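Local coordinates for RNase III inhibitor (Mycobacterium tuberculosis, PDB 5M3I), which is of unknown function but belongs to the macro domain family, small alpha/beta proteins built on a mixed sheet flanked by helices, at residues T24-N29 with H83-P88; G35-G40 with T54-A59; A119-P124 with V152-Y157. One frame throughout, in Å; residues are numbered along the deposited sequence.

Contact 1 (T24-N29 with H83-P88)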
ATOM      1  N   THR A  24       8.914   5.793   8.164  1.00 63.25           N
ATOM      2  CA  THR A  24       9.279   4.490   7.634  1.00 59.09           C
ATOM      3  C   THR A  24       9.953   4.649   6.284  1.00 57.38           C
ATOM      4  O   THR A  24       9.894   5.686   5.623  1.00 57.55           O
ATOM      5  CB  THR A  24       8.059   3.534   7.509  1.00 56.36           C
ATOM      6  OG1 THR A  24       7.055   4.127   6.684  1.00 56.88           O
ATOM      7  CG2 THR A  24       7.473   3.222   8.870  1.00 55.53           C
ATOM      8  N   GLU A  25      10.611   3.594   5.887  1.00 56.33           N
ATOM      9  CA  GLU A  25      11.344   3.568   4.629  1.00 58.45           C
ATOM     10  C   GLU A  25      10.399   3.451   3.427  1.00 55.94           C
ATOM     11  O   GLU A  25      10.690   3.989   2.362  1.00 56.37           O
ATOM     12  CB  GLU A  25      12.293   2.386   4.706  1.00 64.51           C
ATOM     13  CG  GLU A  25      13.343   2.353   3.643  1.00 75.83           C
ATOM     14  CD  GLU A  25      14.402   1.279   3.905  1.00 80.32           C
ATOM     15  OE1 GLU A  25      14.891   0.688   2.911  1.00 80.43           O
ATOM     16  OE2 GLU A  25      14.732   1.049   5.086  1.00 81.67           O
ATOM     17  N   ALA A  26       9.268   2.745   3.607  1.00 51.10           N
ATOM     18  CA  ALA A  26       8.233   2.636   2.575  1.00 51.12           C
ATOM     19  C   ALA A  26       6.857   3.007   3.120  1.00 48.88           C
ATOM     20  O   ALA A  26       6.571   2.833   4.305  1.00 47.95           O
ATOM     21  CB  ALA A  26       8.191   1.232   2.004  1.00 51.65           C
ATOM     22  N   LEU A  27       6.021   3.535   2.234  1.00 48.13           N
ATOM     23  CA  LEU A  27       4.607   3.732   2.534  1.00 46.67           C
ATOM     24  C   LEU A  27       3.806   2.939   1.546  1.00 46.60           C
ATOM     25  O   LEU A  27       4.133   2.955   0.363  1.00 48.01           O
ATOM     26  CB  LEU A  27       4.241   5.198   2.390  1.00 49.38           C
ATOM     27  CG  LEU A  27       5.066   6.211   3.169  1.00 50.94           C
ATOM     28  CD1 LEU A  27       4.583   7.607   2.813  1.00 55.33           C
ATOM     29  CD2 LEU A  27       4.920   5.975   4.652  1.00 53.13           C
ATOM     30  N   VAL A  28       2.756   2.265   2.014  1.00 45.80           N
ATOM     31  CA  VAL A  28       1.793   1.615   1.134  1.00 44.22           C
ATOM     32  C   VAL A  28       0.544   2.481   0.864  1.00 45.92           C
ATOM     33  O   VAL A  28      -0.055   3.067   1.766  1.00 47.99           O
ATOM     34  CB  VAL A  28       1.356   0.282   1.692  1.00 43.67           C
ATOM     35  CG1 VAL A  28       0.344  -0.381   0.759  1.00 44.08           C
ATOM     36  CG2 VAL A  28       2.553  -0.621   1.924  1.00 42.47           C
ATOM     37  N   ASN A  29       0.204   2.593  -0.406  1.00 47.28           N
ATOM     38  CA  ASN A  29      -0.966   3.288  -0.886  1.00 49.26           C
ATOM     39  C   ASN A  29      -1.932   2.222  -1.465  1.00 48.42           C
ATOM     40  O   ASN A  29      -1.488   1.159  -1.875  1.00 50.64           O
ATOM     41  CB  ASN A  29      -0.524   4.273  -1.963  1.00 49.69           C
ATOM     42  CG  ASN A  29      -1.652   5.146  -2.493  1.00 49.51           C
ATOM     43  OD1 ASN A  29      -2.688   5.312  -1.859  1.00 48.21           O
ATOM     44  ND2 ASN A  29      -1.455   5.677  -3.690  1.00 50.97           N
ATOM     45  N   HIS A  83      10.316   4.721  -0.775  1.00 57.39           N
ATOM     46  CA  HIS A  83       9.455   4.001  -1.710  1.00 55.52           C
ATOM     47  C   HIS A  83       7.977   4.187  -1.410  1.00 55.49           C
ATOM     48  O   HIS A  83       7.559   4.170  -0.254  1.00 54.02           O
ATOM     49  CB  HIS A  83       9.733   2.504  -1.658  1.00 54.56           C
ATOM     50  CG  HIS A  83      11.157   2.148  -1.928  1.00 58.23           C
ATOM     51  ND1 HIS A  83      11.697   2.162  -3.199  1.00 63.94           N
ATOM     52  CD2 HIS A  83      12.154   1.777  -1.097  1.00 56.83           C
ATOM     53  CE1 HIS A  83      12.968   1.824  -3.135  1.00 61.66           C
ATOM     54  NE2 HIS A  83      13.264   1.579  -1.872  1.00 61.56           N
ATOM     55  N   ILE A  84       7.194   4.331  -2.468  1.00 54.13           N
ATOM     56  CA  ILE A  84       5.764   4.233  -2.397  1.00 54.07           C
ATOM     57  C   ILE A  84       5.386   2.936  -3.062  1.00 51.97           C
ATOM     58  O   ILE A  84       5.676   2.730  -4.249  1.00 52.34           O
ATOM     59  CB  ILE A  84       5.041   5.379  -3.169  1.00 55.49           C
ATOM     60  CG1 ILE A  84       5.614   6.746  -2.816  1.00 55.29           C
ATOM     61  CG2 ILE A  84       3.536   5.306  -2.921  1.00 55.61           C
ATOM     62  CD1 ILE A  84       5.645   7.037  -1.345  1.00 58.37           C
ATOM     63  N   ILE A  85       4.720   2.066  -2.308  1.00 51.74           N
ATOM     64  CA  ILE A  85       4.248   0.780  -2.804  1.00 49.69           C
ATOM     65  C   ILE A  85       2.750   0.915  -3.007  1.00 49.28           C
ATOM     66  O   ILE A  85       1.973   0.957  -2.052  1.00 48.85           O
ATOM     67  CB  ILE A  85       4.560  -0.326  -1.821  1.00 48.76           C
ATOM     68  CG1 ILE A  85       6.060  -0.336  -1.514  1.00 50.92           C
ATOM     69  CG2 ILE A  85       4.115  -1.662  -2.388  1.00 50.23           C
ATOM     70  CD1 ILE A  85       6.460  -1.255  -0.376  1.00 50.08           C
ATOM     71  N   ASN A  86       2.342   1.011  -4.267  1.00 50.49           N
ATOM     72  CA  ASN A  86       0.940   1.136  -4.610  1.00 48.88           C
ATOM     73  C   ASN A  86       0.357  -0.247  -4.712  1.00 45.46           C
ATOM     74  O   ASN A  86       0.703  -1.006  -5.599  1.00 46.29           O
ATOM     75  CB  ASN A  86       0.775   1.883  -5.914  1.00 52.48           C
ATOM     76  CG  ASN A  86       1.232   3.324  -5.804  1.00 55.47           C
ATOM     77  OD1 ASN A  86       0.524   4.162  -5.251  1.00 55.47           O
ATOM     78  ND2 ASN A  86       2.400   3.634  -6.373  1.00 55.00           N
ATOM     79  N   PHE A  87      -0.539  -0.564  -3.787  1.00 44.31           N
ATOM     80  CA  PHE A  87      -1.141  -1.905  -3.633  1.00 44.09           C
ATOM     81  C   PHE A  87      -2.528  -1.862  -4.257  1.00 47.61           C
ATOM     82  O   PHE A  87      -3.399  -1.139  -3.775  1.00 46.12           O
ATOM     83  CB  PHE A  87      -1.240  -2.158  -2.133  1.00 46.01           C
ATOM     84  CG  PHE A  87      -1.633  -3.518  -1.737  1.00 44.87           C
ATOM     85  CD1 PHE A  87      -2.808  -4.080  -2.203  1.00 47.66           C
ATOM     86  CD2 PHE A  87      -0.842  -4.233  -0.880  1.00 44.12           C
ATOM     87  CE1 PHE A  87      -3.160  -5.340  -1.825  1.00 47.48           C
ATOM     88  CE2 PHE A  87      -1.161  -5.518  -0.543  1.00 46.18           C
ATOM     89  CZ  PHE A  87      -2.358  -6.054  -0.981  1.00 46.44           C
ATOM     90  N   PRO A  88      -2.756  -2.621  -5.361  1.00 49.84           N
ATOM     91  CA  PRO A  88      -4.117  -2.586  -5.953  1.00 48.09           C
ATOM     92  C   PRO A  88      -5.128  -3.323  -5.120  1.00 45.62           C
ATOM     93  O   PRO A  88      -4.976  -4.487  -4.883  1.00 46.26           O
ATOM     94  CB  PRO A  88      -3.920  -3.258  -7.328  1.00 48.89           C
ATOM     95  CG  PRO A  88      -2.444  -3.010  -7.634  1.00 48.07           C
ATOM     96  CD  PRO A  88      -1.805  -3.272  -6.294  1.00 48.17           C
TER
HETATM   97  O   HOH W   1      15.225   0.726   0.469  1.00 67.62           O

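Contact 2 (G35-G40 with T54-A59)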
ATOM      1  N   GLY A  35      -6.157   4.172 -13.088  1.00 61.10           N
ATOM      2  CA  GLY A  35      -5.403   5.408 -13.190  1.00 64.91           C
ATOM      3  C   GLY A  35      -5.982   6.601 -12.458  1.00 65.61           C
ATOM      4  O   GLY A  35      -5.747   7.741 -12.845  1.00 74.12           O
ATOM      5  N   VAL A  36      -6.766   6.349 -11.425  1.00 64.72           N
ATOM      6  CA  VAL A  36      -7.469   7.423 -10.724  1.00 63.86           C
ATOM      7  C   VAL A  36      -7.234   7.327  -9.246  1.00 61.65           C
ATOM      8  O   VAL A  36      -7.537   6.313  -8.617  1.00 57.52           O
ATOM      9  CB  VAL A  36      -8.989   7.343 -10.969  1.00 66.35           C
ATOM     10  CG1 VAL A  36      -9.697   8.502 -10.241  1.00 69.00           C
ATOM     11  CG2 VAL A  36      -9.290   7.396 -12.462  1.00 67.28           C
ATOM     12  N   MET A  37      -6.679   8.386  -8.696  1.00 65.21           N
ATOM     13  CA  MET A  37      -6.498   8.547  -7.242  1.00 63.01           C
ATOM     14  C   MET A  37      -7.320   9.794  -6.864  1.00 63.96           C
ATOM     15  O   MET A  37      -6.789  10.900  -6.774  1.00 66.04           O
ATOM     16  CB  MET A  37      -5.024   8.771  -6.914  1.00 62.45           C
ATOM     17  CG  MET A  37      -4.121   7.572  -7.123  1.00 61.68           C
ATOM     18  SD  MET A  37      -2.508   7.856  -6.392  1.00 59.69           S
ATOM     19  CE  MET A  37      -1.569   6.554  -7.182  1.00 62.39           C
ATOM     20  N   GLY A  38      -8.612   9.593  -6.688  1.00 65.37           N
ATOM     21  CA  GLY A  38      -9.576  10.683  -6.552  1.00 70.83           C
ATOM     22  C   GLY A  38     -10.134  10.907  -5.163  1.00 74.17           C
ATOM     23  O   GLY A  38     -10.639  11.975  -4.892  1.00 81.09           O
ATOM     24  N   LYS A  39     -10.039   9.939  -4.264  1.00 76.06           N
ATOM     25  CA  LYS A  39     -10.457  10.176  -2.880  1.00 82.25           C
ATOM     26  C   LYS A  39      -9.609   9.364  -1.904  1.00 74.15           C
ATOM     27  O   LYS A  39      -8.789   8.556  -2.304  1.00 74.20           O
ATOM     28  CB  LYS A  39     -11.960   9.872  -2.714  1.00 88.91           C
ATOM     29  CG  LYS A  39     -12.303   8.405  -2.914  1.00 94.67           C
ATOM     30  CD  LYS A  39     -13.772   8.093  -2.675  1.00102.63           C
ATOM     31  CE  LYS A  39     -14.041   6.629  -3.043  1.00106.12           C
ATOM     32  NZ  LYS A  39     -15.388   6.151  -2.620  1.00109.97           N
ATOM     33  N   GLY A  40      -9.851   9.592  -0.622  1.00 72.82           N
ATOM     34  CA  GLY A  40      -9.260   8.829   0.445  1.00 71.79           C
ATOM     35  C   GLY A  40      -7.755   8.993   0.453  1.00 69.97           C
ATOM     36  O   GLY A  40      -7.216  10.034   0.057  1.00 70.03           O
ATOM     37  N   THR A  54       1.840  10.491 -11.877  1.00 70.27           N
ATOM     38  CA  THR A  54       2.018  10.557 -13.326  1.00 72.60           C
ATOM     39  C   THR A  54       2.537   9.221 -13.809  1.00 72.41           C
ATOM     40  O   THR A  54       2.095   8.747 -14.851  1.00 74.55           O
ATOM     41  CB  THR A  54       3.014  11.662 -13.741  1.00 77.83           C
ATOM     42  OG1 THR A  54       2.587  12.925 -13.207  1.00 79.83           O
ATOM     43  CG2 THR A  54       3.134  11.773 -15.271  1.00 79.55           C
ATOM     44  N   ALA A  55       3.465   8.615 -13.062  1.00 68.96           N
ATOM     45  CA  ALA A  55       4.008   7.311 -13.460  1.00 68.60           C
ATOM     46  C   ALA A  55       2.946   6.215 -13.371  1.00 67.32           C
ATOM     47  O   ALA A  55       2.755   5.453 -14.324  1.00 70.59           O
ATOM     48  CB  ALA A  55       5.218   6.962 -12.625  1.00 67.78           C
ATOM     49  N   TYR A  56       2.235   6.176 -12.238  1.00 66.82           N
ATOM     50  CA  TYR A  56       1.054   5.292 -12.013  1.00 63.34           C
ATOM     51  C   TYR A  56      -0.027   5.413 -13.085  1.00 65.52           C
ATOM     52  O   TYR A  56      -0.573   4.416 -13.545  1.00 65.47           O
ATOM     53  CB  TYR A  56       0.441   5.600 -10.636  1.00 62.69           C
ATOM     54  CG  TYR A  56      -0.974   5.148 -10.455  1.00 62.71           C
ATOM     55  CD1 TYR A  56      -1.271   3.840 -10.112  1.00 60.14           C
ATOM     56  CD2 TYR A  56      -2.039   6.028 -10.646  1.00 65.19           C
ATOM     57  CE1 TYR A  56      -2.583   3.410  -9.957  1.00 60.75           C
ATOM     58  CE2 TYR A  56      -3.346   5.600 -10.492  1.00 63.43           C
ATOM     59  CZ  TYR A  56      -3.610   4.295 -10.168  1.00 61.73           C
ATOM     60  OH  TYR A  56      -4.915   3.864 -10.011  1.00 65.00           O
ATOM     61  N   GLU A  57      -0.342   6.638 -13.474  1.00 69.65           N
ATOM     62  CA  GLU A  57      -1.350   6.882 -14.505  1.00 71.98           C
ATOM     63  C   GLU A  57      -0.894   6.340 -15.837  1.00 73.63           C
ATOM     64  O   GLU A  57      -1.682   5.720 -16.549  1.00 76.10           O
ATOM     65  CB  GLU A  57      -1.670   8.379 -14.614  1.00 74.71           C
ATOM     66  CG  GLU A  57      -2.725   8.737 -15.640  1.00 80.81           C
ATOM     67  CD  GLU A  57      -3.042  10.225 -15.664  1.00 88.94           C
ATOM     68  OE1 GLU A  57      -2.072  11.042 -15.653  1.00 96.04           O
ATOM     69  OE2 GLU A  57      -4.254  10.576 -15.681  1.00 89.00           O
ATOM     70  N   LYS A  58       0.371   6.554 -16.191  1.00 76.27           N
ATOM     71  CA  LYS A  58       0.895   5.982 -17.446  1.00 78.67           C
ATOM     72  C   LYS A  58       0.811   4.464 -17.441  1.00 72.46           C
ATOM     73  O   LYS A  58       0.349   3.857 -18.398  1.00 70.80           O
ATOM     74  CB  LYS A  58       2.345   6.379 -17.706  1.00 83.24           C
ATOM     75  CG  LYS A  58       2.522   7.794 -18.217  1.00 90.78           C
ATOM     76  CD  LYS A  58       3.725   7.910 -19.149  1.00 98.02           C
ATOM     77  CE  LYS A  58       5.026   7.434 -18.499  1.00102.18           C
ATOM     78  NZ  LYS A  58       6.116   7.324 -19.502  1.00106.81           N
ATOM     79  N   ALA A  59       1.255   3.864 -16.342  1.00 68.45           N
ATOM     80  CA  ALA A  59       1.224   2.423 -16.192  1.00 65.11           C
ATOM     81  C   ALA A  59      -0.190   1.860 -16.252  1.00 63.36           C
ATOM     82  O   ALA A  59      -0.396   0.761 -16.784  1.00 64.64           O
ATOM     83  CB  ALA A  59       1.900   2.010 -14.911  1.00 64.66           C
TER

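Contact 3 (A119-P124 with V152-Y157)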
ATOM      1  N   ALA A 119      13.515  -1.997   5.290  1.00 55.47           N
ATOM      2  CA  ALA A 119      13.596  -2.231   6.757  1.00 54.58           C
ATOM      3  C   ALA A 119      12.283  -1.900   7.509  1.00 56.13           C
ATOM      4  O   ALA A 119      12.060  -2.397   8.599  1.00 58.28           O
ATOM      5  CB  ALA A 119      14.693  -1.372   7.335  1.00 53.87           C
ATOM      6  N   SER A 120      11.454  -1.033   6.928  1.00 52.83           N
ATOM      7  CA  SER A 120      10.281  -0.581   7.605  1.00 53.66           C
ATOM      8  C   SER A 120       9.230  -0.137   6.589  1.00 51.36           C
ATOM      9  O   SER A 120       9.571   0.472   5.575  1.00 54.16           O
ATOM     10  CB  SER A 120      10.630   0.550   8.607  1.00 51.10           C
ATOM     11  OG  SER A 120      10.892   1.759   7.942  1.00 51.92           O
ATOM     12  N   VAL A 121       7.970  -0.404   6.924  1.00 48.93           N
ATOM     13  CA  VAL A 121       6.850  -0.030   6.074  1.00 48.45           C
ATOM     14  C   VAL A 121       5.604   0.361   6.901  1.00 45.08           C
ATOM     15  O   VAL A 121       5.377  -0.169   7.988  1.00 45.19           O
ATOM     16  CB  VAL A 121       6.583  -1.163   5.092  1.00 47.79           C
ATOM     17  CG1 VAL A 121       6.204  -2.387   5.829  1.00 49.18           C
ATOM     18  CG2 VAL A 121       5.491  -0.786   4.124  1.00 49.28           C
ATOM     19  N   ALA A 122       4.847   1.321   6.388  1.00 43.66           N
ATOM     20  CA  ALA A 122       3.574   1.756   6.989  1.00 43.93           C
ATOM     21  C   ALA A 122       2.492   1.308   6.063  1.00 45.05           C
ATOM     22  O   ALA A 122       2.558   1.573   4.836  1.00 43.50           O
ATOM     23  CB  ALA A 122       3.522   3.262   7.170  1.00 44.46           C
ATOM     24  N   VAL A 123       1.463   0.695   6.636  1.00 43.36           N
ATOM     25  CA  VAL A 123       0.388   0.081   5.862  1.00 45.66           C
ATOM     26  C   VAL A 123      -0.993   0.614   6.314  1.00 45.79           C
ATOM     27  O   VAL A 123      -1.259   0.644   7.509  1.00 48.66           O
ATOM     28  CB  VAL A 123       0.425  -1.434   6.063  1.00 48.39           C
ATOM     29  CG1 VAL A 123      -0.541  -2.081   5.135  1.00 50.17           C
ATOM     30  CG2 VAL A 123       1.841  -1.975   5.807  1.00 51.47           C
ATOM     31  N   PRO A 124      -1.847   1.044   5.375  1.00 44.59           N
ATOM     32  CA  PRO A 124      -3.194   1.483   5.682  1.00 47.15           C
ATOM     33  C   PRO A 124      -4.142   0.317   5.743  1.00 48.92           C
ATOM     34  O   PRO A 124      -3.749  -0.798   5.432  1.00 49.93           O
ATOM     35  CB  PRO A 124      -3.555   2.363   4.489  1.00 46.00           C
ATOM     36  CG  PRO A 124      -2.814   1.735   3.374  1.00 45.94           C
ATOM     37  CD  PRO A 124      -1.530   1.239   3.952  1.00 44.23           C
ATOM     38  N   VAL A 152      11.524  -6.827   9.619  1.00 59.67           N
ATOM     39  CA  VAL A 152      10.936  -5.607   9.079  1.00 58.84           C
ATOM     40  C   VAL A 152      10.031  -4.997  10.169  1.00 58.49           C
ATOM     41  O   VAL A 152       9.323  -5.716  10.860  1.00 58.47           O
ATOM     42  CB  VAL A 152      10.136  -5.927   7.800  1.00 56.64           C
ATOM     43  CG1 VAL A 152       9.443  -4.705   7.255  1.00 55.46           C
ATOM     44  CG2 VAL A 152      11.074  -6.483   6.737  1.00 59.32           C
ATOM     45  N   ASP A 153      10.099  -3.690  10.351  1.00 55.78           N
ATOM     46  CA  ASP A 153       9.124  -2.992  11.215  1.00 54.10           C
ATOM     47  C   ASP A 153       7.947  -2.667  10.380  1.00 51.25           C
ATOM     48  O   ASP A 153       8.089  -2.047   9.292  1.00 51.29           O
ATOM     49  CB  ASP A 153       9.708  -1.686  11.780  1.00 57.91           C
ATOM     50  CG  ASP A 153      10.786  -1.933  12.815  1.00 60.61           C
ATOM     51  OD1 ASP A 153      10.632  -2.820  13.685  1.00 65.32           O
ATOM     52  OD2 ASP A 153      11.796  -1.213  12.767  1.00 70.40           O
ATOM     53  N   ALA A 154       6.779  -3.083  10.829  1.00 47.15           N
ATOM     54  CA  ALA A 154       5.565  -2.780  10.093  1.00 50.55           C
ATOM     55  C   ALA A 154       4.705  -1.951  11.019  1.00 49.52           C
ATOM     56  O   ALA A 154       4.414  -2.389  12.122  1.00 52.68           O
ATOM     57  CB  ALA A 154       4.862  -4.069   9.690  1.00 49.73           C
ATOM     58  N   VAL A 155       4.305  -0.785  10.561  1.00 46.52           N
ATOM     59  CA  VAL A 155       3.320   0.025  11.263  1.00 47.25           C
ATOM     60  C   VAL A 155       1.981  -0.097  10.508  1.00 46.69           C
ATOM     61  O   VAL A 155       1.870   0.335   9.346  1.00 45.87           O
ATOM     62  CB  VAL A 155       3.730   1.506  11.376  1.00 46.90           C
ATOM     63  CG1 VAL A 155       2.810   2.240  12.362  1.00 48.46           C
ATOM     64  CG2 VAL A 155       5.167   1.635  11.871  1.00 47.44           C
ATOM     65  N   ILE A 156       0.989  -0.671  11.183  1.00 44.51           N
ATOM     66  CA  ILE A 156      -0.330  -0.866  10.627  1.00 46.42           C
ATOM     67  C   ILE A 156      -1.330   0.149  11.205  1.00 46.89           C
ATOM     68  O   ILE A 156      -1.502   0.219  12.423  1.00 52.00           O
ATOM     69  CB  ILE A 156      -0.780  -2.286  10.912  1.00 48.29           C
ATOM     70  CG1 ILE A 156       0.215  -3.252  10.247  1.00 49.81           C
ATOM     71  CG2 ILE A 156      -2.175  -2.490  10.359  1.00 48.78           C
ATOM     72  CD1 ILE A 156      -0.159  -4.686  10.410  1.00 53.74           C
ATOM     73  N   TYR A 157      -1.925   0.920  10.318  1.00 46.41           N
ATOM     74  CA  TYR A 157      -2.876   2.009  10.640  1.00 52.22           C
ATOM     75  C   TYR A 157      -4.322   1.512  10.576  1.00 54.10           C
ATOM     76  O   TYR A 157      -4.752   1.046   9.542  1.00 53.74           O
ATOM     77  CB  TYR A 157      -2.717   3.184   9.687  1.00 49.21           C
ATOM     78  CG  TYR A 157      -1.462   3.963  10.007  1.00 51.61           C
ATOM     79  CD1 TYR A 157      -0.176   3.448   9.669  1.00 48.37           C
ATOM     80  CD2 TYR A 157      -1.528   5.215  10.631  1.00 52.42           C
ATOM     81  CE1 TYR A 157       0.964   4.128   9.965  1.00 48.75           C
ATOM     82  CE2 TYR A 157      -0.378   5.926  10.881  1.00 51.88           C
ATOM     83  CZ  TYR A 157       0.865   5.378  10.556  1.00 52.31           C
ATOM     84  OH  TYR A 157       2.038   6.076  10.852  1.00 55.32           O
TER

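Contact 1 (T24-N29 with H83-P88)
The side chains of Asn29 and Asn86 cross at a slant, ND2 of one meeting OD1 of the other, with the amide planes turned 66° apart. Asn29 ND2 donates to Asn86 OD1 over 2.9 Å, arriving nearly along the C=O axis, although OD1 sits a little out of the donor's amide plane. With CG anti to the backbone N (chi1 -176°), the Asn29 amide reaches across to its neighbour. Asn86 ND2 in turn binds Phe71 O on the next strand, so both ends of this amide are engaged and its flip is fixed. The His83 ring has a water at its edge, in plane, 3.2 Å from NE2; the same water lies very close to Glu25 OE1, a doubtful bond, so it may link the residue before strand 26-31 to the first residue of strand 83-88. The Phe87 ring stands off, and it is its CB that meets Val28 CG1, at 3.7 Å.

Between these groups, which lie on both faces of the sheet, runs a regular parallel ladder. The bonds alternate from strand to strand: His83 N to Glu25 O, Leu27 N to His83 O, Ile85 N to Leu27 O, Asn29 N to Ile85 O, and Phe87 N to Asn29 O, the shortest at 2.7 Å. On the face carrying Ala26, Val28, His83 and Ile85, Ala26 CB touches Ile85 CD1 at 3.9 Å, and Leu109 of helix 99-115 packs on Ile85. Leu27, Asn29, Ile84 and Asn86 line the reverse face, where Phe45 of helix 40-48 touches Leu27 and Asn29. These two parallel strands, inside the mixed sheet with helices on both faces, belong to the three-layer alpha/beta/alpha macro domain.

Contact 2 (G35-G40 with T54-A59)
Met37 lays its terminal methyl on the Tyr56 ring, a Met-aromatic contact that ties the loop after strand 26-31 of this macro domain to helix 50-61. The two side chains cross obliquely. Tyr56 leaves the helix with CG anti to the backbone N (chi1 160°) and sends its ring toward the loop, while Met37, extended beyond CG, runs across one face of that ring. CE therefore does the touching. It lies 3.7 Å from the ring centroid and 19° off the ring normal, a CH-pi arrangement displaced toward the rim beside CD2 and CG. The sulfur is farther off, SD being 5.0 Å from the centroid and oblique to it, so the methyl makes the close approach.

The CE2-CZ side of the ring lies against the Gly35 backbone. Gly35 CA comes to 3.4 Å from Tyr56 CE2, and the glycine has a positive phi of 85°, a conformation that this residue type adopts readily. At the tip, Tyr56 OH bonds to Asn32 O, its stronger polar partner, and receives a weak bond from Gly35 N. The hydroxyl is thus tied to the loop by one sound bond and one weak one. Asn32 also binds Val36 O through its ND2, so one residue braces both the ring tip and the loop turning past it. Val31 and Phe71 pack against the same tyrosine, which places it over the sheet. At the margin of the contact the aliphatic part of Glu57 lies alongside the loop, with Glu57 CG 4.2 Å from Gly35 O.

Contact 3 (A119-P124 with V152-Y157)
Val121 and Ala154 pair side by side in a beta-alpha-beta unit, in which helix 135-147 links two parallel strands that lie next to each other in the macro domain sheet. The buried side is the face bearing Val121, Val123, Ala154 and Ile156, packed under helix 135-147. Phe146 of the connecting helix presses on Val121 and Ala154, and Leu142 on Val123. One branch of Val121, CG1, occupies the crowded position between backbone N and carbonyl carbon (chi1 62°), and from there approaches Val152 CG1 at 4.2 Å and Ala154 CB at 4.4 Å. Between the two faces, five N-H...O bonds alternate from strand to strand, from Asp153 N to Ala119 O at 2.9 Å through to Tyr157 N to Val123 O.

The other face is the more solvent-accessible, Ser120, Asp153 and Val155 being partly exposed. The side chains of Ser120 and Asp153 meet only at their CB atoms, 4.0 Å apart, and their polar ends turn to other partners, Ser120 OG to Glu25 N and Asp153 OD1 to Met11 N. Where this face ends, the Tyr157 ring folds back along the strands, presenting its edge to Val123 O and setting CE1 3.9 Å from Ala122 CB.

Overall arrangement
Contacts 1 and 3 are parallel strand pairs of one sheet, joined because strands 26-31 and 120-123 are themselves neighbours: Val28 N lies 2.9 Å from Ala122 O, a probable hydrogen bond. The centre of contact 1 is about 5 Å, and that of contact 3 about 10 Å, from the centre of the chain. Contact 1 is largely buried, and its amides find partners across the strand pair and on strand 71-74; contact 3 keeps one face partly solvated. Contact 2, centred about 13 Å out yet still buried, sets one methionine and the loop backbone against a tyrosine in place of a ladder. It nevertheless reaches contact 1, since Met37 CE lies 3.6 Å from Asn29 ND2. Contacts 2 and 3 do not touch.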